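Local coordinates for protein histidine kinase (PDB 3LI9) that is the extracellular sensor part of a putative membrane-bound histidine kinase, which probably passes signals by ATP-dependent phosphorylation of a protein histidine, at residues Gly233-Val238 with Ile250-Pro255; Arg55-Met59 with His97-Phe103; Val176-Ser181 with Leu201-Lys207; Gly135-Thr140 with Val151-Pro156; Gln71-Val75 with Tyr106-Ile110. All blocks are in the same frame, centred on the assembly; numbering follows the deposited sequence.

In the fold
Two sheets backed by the long helix 13-48 make this double Cache (PDC-fold) sensor, and the five contacts are spread over both halves. Contacts 4 and 5 lie in one antiparallel sheet, their centres 15 Å apart and nearest atoms about 6 Å apart, and each approaches bound BTB: the side chains of Ser152 (contact 4) and Tyr106 (contact 5) lie about 3 Å from it. BTB, probably from the crystallisation liquor, may mark a pocket. Contact 2 fastens a loop 16 Å, centre to centre, from contact 5. Contact 1 joins two strands of a hairpin in the second sheet, its centre 45 Å from that of contact 2 and 18 Å from that of contact 3.

Contact 1 of 5, residues Gly233-Val238 with Ile250-Pro255; sequences GIGGHV and IMFYEP
Two antiparallel strands, 236-238 and 250-255, form one hairpin at the edge of the four-stranded sheet in one half of this double Cache sensor; their axes come within 4.7 Å and their N-to-C directions differ by 161°. Gly236 pairs with Tyr253 and Val238 with Met251 as hydrogen-bonded pairs, flanking the non-hydrogen-bonded pair His237-Phe252 (CA-CA 4.3 Å). The bonds are Gly236 N to Tyr253 O (2.9 Å), Tyr253 N to Gly236 O (3.0 Å), Val238 N to Met251 O (3.0 Å) and Met251 N to Val238 O (2.9 Å). Before the strand, Gly233 ends helix 221-231 in a Schellman motif with positive phi, and its O meets Pro255 CG at 3.4 Å.

Tyr253, chi1 p, swings its ring across the partner strand so that Gly236 CA sits over its face, 4.0 Å from the centroid. A CB on Gly236 would collide with the Tyr253 hydroxyl, which is bonded to Asp229 of helix 221-231. On this face Val238 CG2 also touches Met251 CB (4.0 Å); on the other, Phe252 (chi1 m) brings CD1 to 3.6 Å from His237 CB and packs against helix 13-48. A water donates to both His237 O (2.8 Å) and Tyr253 OH (2.7 Å).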
# COMPACT_ATOMS: atom_id res chain seq x y z
N GLY A 233 -6.09 -1.37 -13.89
CA GLY A 233 -6.17 0.08 -13.68
C GLY A 233 -7.13 0.87 -14.54
O GLY A 233 -6.87 2.04 -14.86
N ILE A 234 -8.25 0.23 -14.90
CA ILE A 234 -9.27 0.78 -15.74
C ILE A 234 -10.50 1.12 -14.88
O ILE A 234 -10.87 0.34 -14.00
CB ILE A 234 -9.63 -0.23 -16.80
CG1 ILE A 234 -8.44 -0.48 -17.71
CG2 ILE A 234 -10.84 0.20 -17.54
CD1 ILE A 234 -8.70 -1.63 -18.66
N GLY A 235 -11.06 2.30 -15.14
CA GLY A 235 -12.26 2.85 -14.50
C GLY A 235 -13.49 2.38 -15.30
O GLY A 235 -13.38 2.12 -16.50
N GLY A 236 -14.62 2.35 -14.67
CA GLY A 236 -15.80 1.84 -15.41
C GLY A 236 -16.93 1.67 -14.47
O GLY A 236 -16.92 2.14 -13.34
N HIS A 237 -18.04 1.12 -14.95
CA HIS A 237 -19.11 0.82 -14.00
C HIS A 237 -19.82 -0.47 -14.47
O HIS A 237 -19.75 -0.85 -15.65
CB HIS A 237 -20.10 1.94 -13.75
CG HIS A 237 -20.73 2.50 -14.99
ND1 HIS A 237 -21.92 2.02 -15.53
CD2 HIS A 237 -20.33 3.52 -15.78
CE1 HIS A 237 -22.23 2.73 -16.60
NE2 HIS A 237 -21.28 3.65 -16.78
N VAL A 238 -20.34 -1.22 -13.52
CA VAL A 238 -21.15 -2.44 -13.86
C VAL A 238 -22.51 -2.32 -13.21
O VAL A 238 -22.65 -1.70 -12.18
CB VAL A 238 -20.49 -3.76 -13.44
CG1 VAL A 238 -19.29 -4.03 -14.30
CG2 VAL A 238 -20.19 -3.78 -11.88
N ILE A 250 -25.50 -0.08 -9.12
CA ILE A 250 -24.44 0.13 -10.07
C ILE A 250 -23.18 0.30 -9.22
O ILE A 250 -23.25 1.04 -8.24
CB ILE A 250 -24.67 1.43 -10.81
CG1 ILE A 250 -26.03 1.35 -11.56
CG2 ILE A 250 -23.61 1.60 -11.91
CD1 ILE A 250 -26.55 2.70 -11.82
N MSE A 251 -22.10 -0.36 -9.62
CA MSE A 251 -20.82 -0.18 -8.90
C MSE A 251 -19.97 0.64 -9.88
O MSE A 251 -19.62 0.14 -10.98
CB MSE A 251 -20.31 -1.57 -8.58
CG MSE A 251 -18.87 -1.78 -8.57
SE MSE A 251 -18.48 -3.60 -7.95
CE MSE A 251 -19.90 -3.78 -6.81
N PHE A 252 -19.58 1.85 -9.44
CA PHE A 252 -18.69 2.70 -10.18
C PHE A 252 -17.28 2.55 -9.60
O PHE A 252 -17.12 2.61 -8.36
CB PHE A 252 -19.05 4.13 -10.06
CG PHE A 252 -20.42 4.48 -10.59
CD1 PHE A 252 -20.54 4.96 -11.89
CD2 PHE A 252 -21.53 4.38 -9.76
CE1 PHE A 252 -21.86 5.32 -12.38
CE2 PHE A 252 -22.81 4.76 -10.20
CZ PHE A 252 -22.96 5.19 -11.50
N TYR A 253 -16.32 2.22 -10.45
CA TYR A 253 -14.96 2.01 -9.88
C TYR A 253 -14.00 2.90 -10.66
O TYR A 253 -14.07 3.00 -11.91
CB TYR A 253 -14.52 0.57 -9.91
CG TYR A 253 -14.76 -0.15 -11.24
CD1 TYR A 253 -13.78 -0.18 -12.22
CD2 TYR A 253 -16.04 -0.68 -11.52
CE1 TYR A 253 -14.04 -0.83 -13.46
CE2 TYR A 253 -16.30 -1.29 -12.75
CZ TYR A 253 -15.35 -1.38 -13.69
OH TYR A 253 -15.70 -1.99 -14.91
N GLU A 254 -13.06 3.53 -9.94
CA GLU A 254 -12.10 4.44 -10.63
C GLU A 254 -10.74 4.20 -10.01
O GLU A 254 -10.60 4.02 -8.80
CB GLU A 254 -12.49 5.91 -10.46
CG GLU A 254 -13.72 6.32 -11.30
CD GLU A 254 -13.41 6.30 -12.77
OE1 GLU A 254 -12.25 6.30 -13.20
OE2 GLU A 254 -14.39 6.27 -13.52
N PRO A 255 -9.69 4.10 -10.85
CA PRO A 255 -8.39 3.71 -10.37
C PRO A 255 -7.69 4.75 -9.53
O PRO A 255 -7.80 5.96 -9.80
CB PRO A 255 -7.59 3.45 -11.65
CG PRO A 255 -8.28 4.25 -12.69
CD PRO A 255 -9.75 4.20 -12.34
O HOH W 1 -16.76 4.96 -12.90
O HOH W 2 -17.64 -2.30 -16.80

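Contact 2 of 5, residues Arg55-Met59 with His97-Phe103; sequences REEAM and HDSTGRF
One guanidinium nitrogen serves two acceptors: Arg55 NH1 donates to Gly101 O at 2.8 Å and to His97 NE2 at 3.0 Å, both lying near the guanidinium plane. The second acceptor requires an unprotonated NE2, and the opposite ring nitrogen, ND1, is bonded to Pro95 O. Arg55 reaches across from the first turn of helix 55-67 with chi1 m and chi2 and chi3 both t, an extended chain whose NH2 forms salt bridges with Asp85 and Asp88. The charge of a buried arginine is met by two carboxylates as well as by neutral acceptors.

The receiving segment, 97-103, is irregular and belongs to the long excursion between strands 74-79 and 105-108 of the Cache domain. It folds on itself as a type I beta turn from Asp98 to Gly101, closed by Gly101 N to Asp98 O (3.2 Å). Asp98 OD1 accepts from Thr100 N (3.0 Å) in an Asx turn and from Thr100 OG1 (2.7 Å), while Thr100 OG1 accepts from Arg102 N (3.0 Å) in an ST turn. Gly101, at phi 82°, takes a conformation suited to glycine and presents its carbonyl to the arginine.

Phe103 (chi1 t) lies beneath the aliphatic part of Arg55, whose CG stands 4.0 Å from the ring centroid in a CH-pi contact. The ring's edge meets Ala58 CB at CE2 (3.6 Å) and Met59 CG at CZ (3.8 Å).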
# COMPACT_ATOMS: atom_id res chain seq x y z
N ARG A 55 26.49 3.40 10.17
CA ARG A 55 25.20 2.68 10.40
C ARG A 55 24.38 3.35 11.44
O ARG A 55 23.11 3.41 11.27
CB ARG A 55 25.45 1.19 10.80
CG ARG A 55 26.02 0.42 9.63
CD ARG A 55 26.15 -1.12 9.97
NE ARG A 55 26.83 -1.82 8.84
CZ ARG A 55 26.54 -3.06 8.44
NH1 ARG A 55 25.50 -3.73 8.98
NH2 ARG A 55 27.25 -3.64 7.45
N GLU A 56 25.00 3.91 12.48
CA GLU A 56 24.21 4.57 13.54
C GLU A 56 23.54 5.82 13.03
O GLU A 56 22.38 6.07 13.32
CB GLU A 56 25.09 5.01 14.75
CG GLU A 56 25.76 3.86 15.51
CD GLU A 56 24.76 3.06 16.37
OE1 GLU A 56 23.69 3.61 16.71
OE2 GLU A 56 25.08 1.87 16.69
N GLU A 57 24.22 6.54 12.14
CA GLU A 57 23.61 7.75 11.58
C GLU A 57 22.44 7.35 10.63
O GLU A 57 21.41 8.04 10.60
CB GLU A 57 24.66 8.55 10.79
CG GLU A 57 24.07 9.80 10.15
CD GLU A 57 25.15 10.79 9.72
OE1 GLU A 57 25.64 10.62 8.62
OE2 GLU A 57 25.59 11.60 10.53
N ALA A 58 22.63 6.30 9.81
CA ALA A 58 21.55 5.90 8.93
C ALA A 58 20.33 5.41 9.75
O ALA A 58 19.17 5.69 9.37
CB ALA A 58 22.02 4.83 7.95
N MSE A 59 20.59 4.79 10.90
CA MSE A 59 19.49 4.36 11.79
C MSE A 59 18.81 5.65 12.34
O MSE A 59 17.57 5.67 12.48
CB MSE A 59 20.05 3.36 12.85
CG MSE A 59 20.29 2.06 12.13
SE MSE A 59 20.92 0.75 13.52
CE MSE A 59 22.51 1.23 13.55
N HIS A 97 20.42 -5.89 14.12
CA HIS A 97 21.01 -6.75 13.03
C HIS A 97 20.68 -8.21 13.29
O HIS A 97 20.24 -8.58 14.42
CB HIS A 97 22.53 -6.57 13.05
CG HIS A 97 22.96 -5.23 12.52
ND1 HIS A 97 22.86 -4.06 13.25
CD2 HIS A 97 23.52 -4.88 11.33
CE1 HIS A 97 23.37 -3.06 12.54
NE2 HIS A 97 23.74 -3.52 11.38
N ASP A 98 20.91 -9.03 12.27
CA ASP A 98 20.74 -10.48 12.43
C ASP A 98 22.10 -11.18 12.21
O ASP A 98 23.14 -10.57 12.24
CB ASP A 98 19.62 -10.99 11.50
CG ASP A 98 19.96 -10.89 10.05
OD1 ASP A 98 21.16 -10.71 9.70
OD2 ASP A 98 19.01 -10.93 9.23
N SER A 99 22.06 -12.51 12.08
CA SER A 99 23.35 -13.24 12.09
C SER A 99 24.16 -13.04 10.78
O SER A 99 25.30 -13.48 10.70
CB SER A 99 23.05 -14.74 12.27
OG SER A 99 22.36 -15.14 11.10
N THR A 100 23.60 -12.39 9.76
CA THR A 100 24.35 -12.08 8.53
C THR A 100 25.24 -10.83 8.70
O THR A 100 26.21 -10.65 7.99
CB THR A 100 23.43 -11.85 7.30
OG1 THR A 100 22.73 -10.61 7.49
CG2 THR A 100 22.43 -12.95 7.08
N GLY A 101 24.85 -9.89 9.57
CA GLY A 101 25.60 -8.63 9.65
C GLY A 101 25.16 -7.64 8.53
O GLY A 101 25.64 -6.51 8.51
N ARG A 102 24.26 -8.07 7.65
CA ARG A 102 23.75 -7.20 6.54
C ARG A 102 23.07 -5.98 7.17
O ARG A 102 22.49 -6.13 8.28
CB ARG A 102 22.76 -7.90 5.62
CG ARG A 102 23.47 -8.98 4.74
CD ARG A 102 22.56 -9.85 3.91
NE ARG A 102 21.74 -9.10 2.95
CZ ARG A 102 20.93 -9.66 2.11
NH1 ARG A 102 20.91 -11.01 2.10
NH2 ARG A 102 20.12 -8.94 1.30
N PHE A 103 23.16 -4.82 6.53
CA PHE A 103 22.43 -3.64 7.09
C PHE A 103 20.98 -3.72 6.68
O PHE A 103 20.63 -3.42 5.55
CB PHE A 103 23.06 -2.33 6.57
CG PHE A 103 22.70 -1.11 7.37
CD1 PHE A 103 22.60 -1.15 8.77
CD2 PHE A 103 22.43 0.10 6.70
CE1 PHE A 103 22.31 -0.04 9.49
CE2 PHE A 103 22.09 1.25 7.46
CZ PHE A 103 22.03 1.17 8.86

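Contact 3 of 5, residues Val176-Ser181 with Leu201-Lys207; sequences VDDVAS and LSHPTQK
A single carboxylate, that of Asp177 (chi1 t), joins a helix to two points on a loop. Its OD1 accepts from His203 N (3.1 Å) and from Ser181 OG (2.8 Å), while OD2 forms a salt bridge with Lys207 NZ (2.7 Å); NZ to OD1 (3.1 Å) is weak. In this double Cache fold, Asp177 lies on helix 174-180, which follows the last strand of the larger sheet, and residues 201-207 form a loop after strand 190-194 of the other. The closest backbone approaches are Asp177 to Ser202 (CA-CA 4.3 Å) and Ser181 to Pro204 (4.5 Å).

Lys207, with chi1 and chi2 both m, curls back over its own loop, so that NZ also donates to His203 O at 2.8 Å. His203 ND1 accepts from Gln206 N (2.9 Å) and Thr205 N (3.2 Å). Val176 CG1 packs on Leu201 CB at 4.0 Å. Ser202 OG, hydrogen-bonded to Met193 N, shares a water (2.7 Å) with Ser181 OG (2.9 Å).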
# COMPACT_ATOMS: atom_id res chain seq x y z
N VAL A 176 -8.17 4.25 5.92
CA VAL A 176 -9.00 4.06 4.72
C VAL A 176 -10.43 3.68 5.08
O VAL A 176 -11.39 4.24 4.50
CB VAL A 176 -8.35 3.08 3.79
CG1 VAL A 176 -9.28 2.78 2.55
CG2 VAL A 176 -7.00 3.61 3.33
N ASP A 177 -10.57 2.73 6.00
CA ASP A 177 -11.89 2.34 6.45
C ASP A 177 -12.54 3.50 7.16
O ASP A 177 -13.71 3.76 6.94
CB ASP A 177 -11.84 1.14 7.39
CG ASP A 177 -13.23 0.55 7.65
OD1 ASP A 177 -14.00 0.34 6.71
OD2 ASP A 177 -13.62 0.34 8.83
N ASP A 178 -11.82 4.18 8.04
CA ASP A 178 -12.44 5.35 8.72
C ASP A 178 -13.08 6.37 7.76
O ASP A 178 -14.21 6.83 7.99
CB ASP A 178 -11.47 6.08 9.65
CG ASP A 178 -10.94 5.15 10.76
OD1 ASP A 178 -11.57 4.09 11.03
OD2 ASP A 178 -9.88 5.45 11.34
N VAL A 179 -12.38 6.71 6.69
CA VAL A 179 -12.81 7.69 5.76
C VAL A 179 -13.84 7.10 4.76
O VAL A 179 -14.93 7.66 4.62
CB VAL A 179 -11.61 8.24 4.92
CG1 VAL A 179 -12.19 9.23 3.84
CG2 VAL A 179 -10.60 9.03 5.85
N ALA A 180 -13.52 5.98 4.11
CA ALA A 180 -14.41 5.44 3.01
C ALA A 180 -15.77 4.97 3.58
O ALA A 180 -16.82 5.17 2.95
CB ALA A 180 -13.70 4.27 2.28
N SER A 181 -15.77 4.41 4.79
CA SER A 181 -17.00 3.90 5.37
C SER A 181 -17.96 4.95 5.84
O SER A 181 -19.09 4.59 6.21
CB SER A 181 -16.71 2.88 6.46
OG SER A 181 -16.25 1.66 5.82
N LEU A 201 -10.15 -2.95 1.14
CA LEU A 201 -9.35 -2.19 2.12
C LEU A 201 -10.30 -1.55 3.18
O LEU A 201 -9.83 -0.93 4.16
CB LEU A 201 -8.63 -1.01 1.45
CG LEU A 201 -7.71 -1.60 0.33
CD1 LEU A 201 -6.90 -0.52 -0.29
CD2 LEU A 201 -6.85 -2.78 0.79
N SER A 202 -11.62 -1.58 2.89
CA SER A 202 -12.62 -0.97 3.80
C SER A 202 -13.95 -1.64 3.47
O SER A 202 -14.11 -2.23 2.39
CB SER A 202 -12.82 0.54 3.53
OG SER A 202 -13.28 0.83 2.22
N HIS A 203 -14.90 -1.55 4.39
CA HIS A 203 -16.32 -1.90 4.05
C HIS A 203 -17.17 -1.37 5.18
O HIS A 203 -16.76 -1.48 6.32
CB HIS A 203 -16.51 -3.40 3.90
CG HIS A 203 -17.83 -3.75 3.27
ND1 HIS A 203 -19.00 -3.88 4.01
CD2 HIS A 203 -18.17 -3.97 1.98
CE1 HIS A 203 -20.00 -4.18 3.20
NE2 HIS A 203 -19.53 -4.26 1.96
N PRO A 204 -18.34 -0.75 4.90
CA PRO A 204 -19.02 -0.04 5.98
C PRO A 204 -19.56 -1.03 7.02
O PRO A 204 -19.62 -0.67 8.21
CB PRO A 204 -20.21 0.61 5.26
CG PRO A 204 -19.80 0.74 3.81
CD PRO A 204 -18.96 -0.51 3.57
N THR A 205 -19.91 -2.25 6.62
CA THR A 205 -20.45 -3.24 7.61
C THR A 205 -19.70 -4.55 7.78
O THR A 205 -19.71 -5.16 8.88
CB THR A 205 -21.96 -3.57 7.30
OG1 THR A 205 -22.10 -3.94 5.94
CG2 THR A 205 -22.80 -2.33 7.51
N GLN A 206 -19.06 -5.02 6.72
CA GLN A 206 -18.42 -6.31 6.79
C GLN A 206 -16.92 -6.11 7.15
O GLN A 206 -16.03 -6.22 6.29
CB GLN A 206 -18.54 -7.04 5.45
CG GLN A 206 -20.00 -7.32 5.04
CD GLN A 206 -20.60 -8.51 5.79
OE1 GLN A 206 -19.93 -9.18 6.55
NE2 GLN A 206 -21.81 -8.83 5.49
N LYS A 207 -16.64 -5.82 8.41
CA LYS A 207 -15.22 -5.60 8.76
C LYS A 207 -14.37 -6.80 8.57
O LYS A 207 -13.16 -6.67 8.31
CB LYS A 207 -15.10 -5.05 10.19
CG LYS A 207 -15.97 -3.84 10.46
CD LYS A 207 -15.66 -2.62 9.46
CE LYS A 207 -16.47 -1.38 9.85
NZ LYS A 207 -16.25 -0.34 8.79
O HOH W 3 -15.85 1.28 3.02

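Contact 4 of 5, residues Gly135-Thr140 with Val151-Pro156; sequences GKDTLT and VSYDSP
Backbone and side-chain groups share the bonding along this antiparallel edge, where 135-140 runs at 172° to 151-156. Thr138 and Asp154 form the hydrogen-bonded pair, with Thr138 N to Asp154 O at 2.8 Å and Asp154 N to Thr138 O at 2.9 Å. Next comes the non-hydrogen-bonded pair Leu139-Tyr153 (CA-CA 4.6 Å). Thr140 N then donates to Ser152 O (3.0 Å), but the return bond goes to a side chain: Ser152 N donates to Thr140 OG1 at 3.0 Å, with Thr140 in the p rotamer. Ser155 OG donates to Asp137 OD1 (2.6 Å), and Asp137 OD2 has its own salt bridge to Arg41 of helix 13-48.

The short strand 138-139, entered from helix 126-134 through Gly135 at positive phi, borders strand 148-159, a central strand of the Cache sheet whose other edge pairs with strand 162-172. Asp154 OD1 bonds to Tyr76 OH and Ser152 OG to Asp170 OD1, with a weak hydrogen bond between Ser152 OG and bound BTB, probably from the crystallisation liquor. On the other face, toward helix 13-48, Leu139 CD1 sits over the Tyr153 ring, 3.6 Å from the centroid and 7° off its normal.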
# COMPACT_ATOMS: atom_id res chain seq x y z
N GLY A 135 13.98 -3.57 -10.66
CA GLY A 135 14.60 -2.26 -10.57
C GLY A 135 13.62 -1.13 -10.46
O GLY A 135 14.02 0.01 -10.62
N LYS A 136 12.34 -1.37 -10.13
CA LYS A 136 11.37 -0.29 -10.05
C LYS A 136 10.78 -0.03 -8.59
O LYS A 136 10.75 -0.93 -7.80
CB LYS A 136 10.22 -0.57 -11.00
CG LYS A 136 10.68 -0.70 -12.50
CD LYS A 136 10.22 0.53 -13.34
CE LYS A 136 10.98 0.67 -14.70
NZ LYS A 136 10.25 1.57 -15.63
N ASP A 137 10.36 1.18 -8.28
CA ASP A 137 9.56 1.43 -7.04
C ASP A 137 8.35 0.49 -7.01
O ASP A 137 7.65 0.33 -8.04
CB ASP A 137 9.09 2.90 -7.03
CG ASP A 137 10.24 3.82 -7.16
OD1 ASP A 137 11.21 3.61 -6.40
OD2 ASP A 137 10.25 4.69 -8.09
N THR A 138 8.05 -0.11 -5.86
CA THR A 138 6.95 -1.07 -5.73
C THR A 138 6.04 -0.75 -4.57
O THR A 138 6.45 -0.06 -3.64
CB THR A 138 7.50 -2.49 -5.61
OG1 THR A 138 8.08 -2.67 -4.31
CG2 THR A 138 8.57 -2.66 -6.64
N LEU A 139 4.80 -1.24 -4.65
CA LEU A 139 3.85 -1.15 -3.61
C LEU A 139 3.29 -2.57 -3.45
O LEU A 139 2.77 -3.16 -4.44
CB LEU A 139 2.76 -0.15 -4.00
CG LEU A 139 1.56 -0.07 -3.12
CD1 LEU A 139 1.88 0.52 -1.75
CD2 LEU A 139 0.52 0.84 -3.83
N THR A 140 3.42 -3.11 -2.24
CA THR A 140 2.91 -4.48 -1.99
C THR A 140 1.37 -4.46 -2.01
O THR A 140 0.67 -3.43 -1.85
CB THR A 140 3.33 -4.97 -0.57
OG1 THR A 140 2.66 -4.17 0.42
CG2 THR A 140 4.87 -4.94 -0.45
N VAL A 151 0.22 -1.47 4.07
CA VAL A 151 0.90 -1.73 2.80
C VAL A 151 2.33 -1.20 2.90
O VAL A 151 2.59 -0.32 3.71
CB VAL A 151 0.11 -1.03 1.66
CG1 VAL A 151 0.16 0.51 1.72
CG2 VAL A 151 0.42 -1.63 0.33
N SER A 152 3.22 -1.73 2.06
CA SER A 152 4.60 -1.25 2.06
C SER A 152 4.97 -0.63 0.74
O SER A 152 4.63 -1.20 -0.30
CB SER A 152 5.52 -2.50 2.29
OG SER A 152 6.80 -2.01 2.59
N TYR A 153 5.70 0.47 0.79
CA TYR A 153 6.24 1.12 -0.42
C TYR A 153 7.75 0.87 -0.39
O TYR A 153 8.39 1.16 0.62
CB TYR A 153 6.04 2.64 -0.35
CG TYR A 153 4.59 3.13 -0.39
CD1 TYR A 153 4.06 3.67 -1.57
CD2 TYR A 153 3.76 3.02 0.74
CE1 TYR A 153 2.75 4.13 -1.61
CE2 TYR A 153 2.41 3.45 0.70
CZ TYR A 153 1.95 4.01 -0.51
OH TYR A 153 0.64 4.44 -0.56
N ASP A 154 8.33 0.44 -1.51
CA ASP A 154 9.76 0.12 -1.48
C ASP A 154 10.42 0.66 -2.73
O ASP A 154 9.89 0.53 -3.81
CB ASP A 154 9.99 -1.39 -1.42
CG ASP A 154 9.32 -2.00 -0.22
OD1 ASP A 154 9.95 -1.91 0.86
OD2 ASP A 154 8.13 -2.47 -0.29
N SER A 155 11.60 1.24 -2.56
CA SER A 155 12.35 1.78 -3.73
C SER A 155 13.76 1.26 -3.73
O SER A 155 14.40 1.14 -2.69
CB SER A 155 12.50 3.32 -3.63
OG SER A 155 11.27 3.97 -3.78
N PRO A 156 14.24 0.85 -4.92
CA PRO A 156 15.58 0.34 -5.00
C PRO A 156 16.65 1.43 -4.83
O PRO A 156 16.47 2.55 -5.32
CB PRO A 156 15.62 -0.29 -6.44
CG PRO A 156 14.64 0.58 -7.23
CD PRO A 156 13.51 0.84 -6.22

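Contact 5 of 5, residues Gln71-Val75 with Tyr106-Ile110; sequences QLIGV and YCNKI
Ile73 makes the largest contribution to this antiparallel contact through a side chain with chi1 and chi2 both t: CG2 meets Ile110 CD1 at 3.9 Å, and CG1 meets Lys109 CG at 3.9 Å. Ile110, at m for both chi angles, folds back to make that meeting, and both isoleucines pack on Ile148 and Met150 of strand 148-159. Lys109 starts in p and carries NZ to a water (2.9 Å) also held by Leu72 O (2.8 Å).

Tyr106, chi1 t, lays its ring obliquely beside Gly74, with CE1 4.1 Å from Gly74 CA. A CB there would strike CE1, so the missing side chain admits the ring; its hydroxyl bonds to Asp170. Val75 and Cys107, both t, lie on the opposite face.

The backbone bonds are Lys109 N to Ile73 O (3.0 Å), Val75 N to Cys107 O (2.8 Å) and Cys107 N to Val75 O (2.9 Å), around the non-hydrogen-bonded pair Gly74-Asn108 (CA-CA 4.1 Å). Ile73 and Gly74 face Asp170 on strand 162-172 in a classic beta bulge, within the Cache sheet where the side chain of Tyr106 lies about 3 Å from bound BTB, probably from the crystallisation liquor, which may mark a ligand pocket.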
# COMPACT_ATOMS: atom_id res chain seq x y z
N GLN A 71 1.76 9.10 9.80
CA GLN A 71 0.99 8.20 8.89
C GLN A 71 1.77 6.94 8.61
O GLN A 71 1.25 6.04 7.91
CB GLN A 71 0.55 8.91 7.59
CG GLN A 71 1.66 8.97 6.47
CD GLN A 71 2.70 10.07 6.75
OE1 GLN A 71 2.71 10.75 7.82
NE2 GLN A 71 3.61 10.24 5.78
N LEU A 72 3.07 6.93 9.01
CA LEU A 72 3.92 5.71 8.83
C LEU A 72 4.03 4.94 10.12
O LEU A 72 4.00 5.53 11.22
CB LEU A 72 5.34 6.08 8.38
CG LEU A 72 5.46 6.95 7.11
CD1 LEU A 72 6.91 7.21 6.76
CD2 LEU A 72 4.73 6.27 5.89
N ILE A 73 4.19 3.60 10.02
CA ILE A 73 4.46 2.81 11.18
C ILE A 73 5.87 2.15 11.14
O ILE A 73 6.32 1.61 12.13
CB ILE A 73 3.34 1.73 11.37
CG1 ILE A 73 3.34 1.18 12.79
CG2 ILE A 73 3.49 0.57 10.31
CD1 ILE A 73 1.97 0.46 13.15
N GLY A 74 6.51 2.20 9.99
CA GLY A 74 7.83 1.65 9.88
C GLY A 74 8.58 2.39 8.78
O GLY A 74 8.01 2.84 7.78
N VAL A 75 9.88 2.49 8.96
CA VAL A 75 10.77 3.00 7.90
C VAL A 75 12.02 2.11 7.99
O VAL A 75 12.50 1.75 9.07
CB VAL A 75 11.23 4.48 8.17
CG1 VAL A 75 12.20 5.02 7.02
CG2 VAL A 75 10.02 5.40 8.27
N TYR A 106 14.95 -2.21 10.60
CA TYR A 106 13.49 -1.96 10.46
C TYR A 106 13.11 -1.12 11.67
O TYR A 106 12.99 -1.65 12.79
CB TYR A 106 12.74 -3.29 10.43
CG TYR A 106 11.23 -3.13 10.38
CD1 TYR A 106 10.66 -2.30 9.45
CD2 TYR A 106 10.39 -3.85 11.24
CE1 TYR A 106 9.22 -2.16 9.35
CE2 TYR A 106 9.01 -3.71 11.15
CZ TYR A 106 8.45 -2.89 10.17
OH TYR A 106 7.09 -2.70 10.10
N CYS A 107 12.99 0.19 11.48
CA CYS A 107 12.67 1.12 12.58
C CYS A 107 11.15 1.25 12.58
O CYS A 107 10.57 1.66 11.58
CB CYS A 107 13.37 2.44 12.31
SG CYS A 107 12.93 3.63 13.61
N ASN A 108 10.51 0.84 13.67
CA ASN A 108 9.03 0.76 13.68
C ASN A 108 8.41 1.02 15.01
O ASN A 108 9.06 0.94 16.04
CB ASN A 108 8.58 -0.63 13.16
CG ASN A 108 8.92 -1.74 14.15
OD1 ASN A 108 10.06 -2.34 14.16
ND2 ASN A 108 8.01 -1.97 15.04
N LYS A 109 7.13 1.31 14.98
CA LYS A 109 6.33 1.35 16.21
C LYS A 109 5.15 0.37 16.21
O LYS A 109 4.09 0.66 16.84
CB LYS A 109 5.91 2.81 16.49
CG LYS A 109 5.19 3.42 15.42
CD LYS A 109 4.81 4.93 15.75
CE LYS A 109 5.99 5.84 15.79
NZ LYS A 109 5.43 7.27 15.70
N ILE A 110 5.34 -0.79 15.59
CA ILE A 110 4.30 -1.82 15.45
C ILE A 110 3.77 -2.23 16.79
O ILE A 110 2.55 -2.35 16.94
CB ILE A 110 4.89 -3.11 14.78
CG1 ILE A 110 5.34 -2.91 13.32
CG2 ILE A 110 3.86 -4.35 14.80
CD1 ILE A 110 4.18 -2.66 12.36
O HOH W 4 5.14 7.56 12.82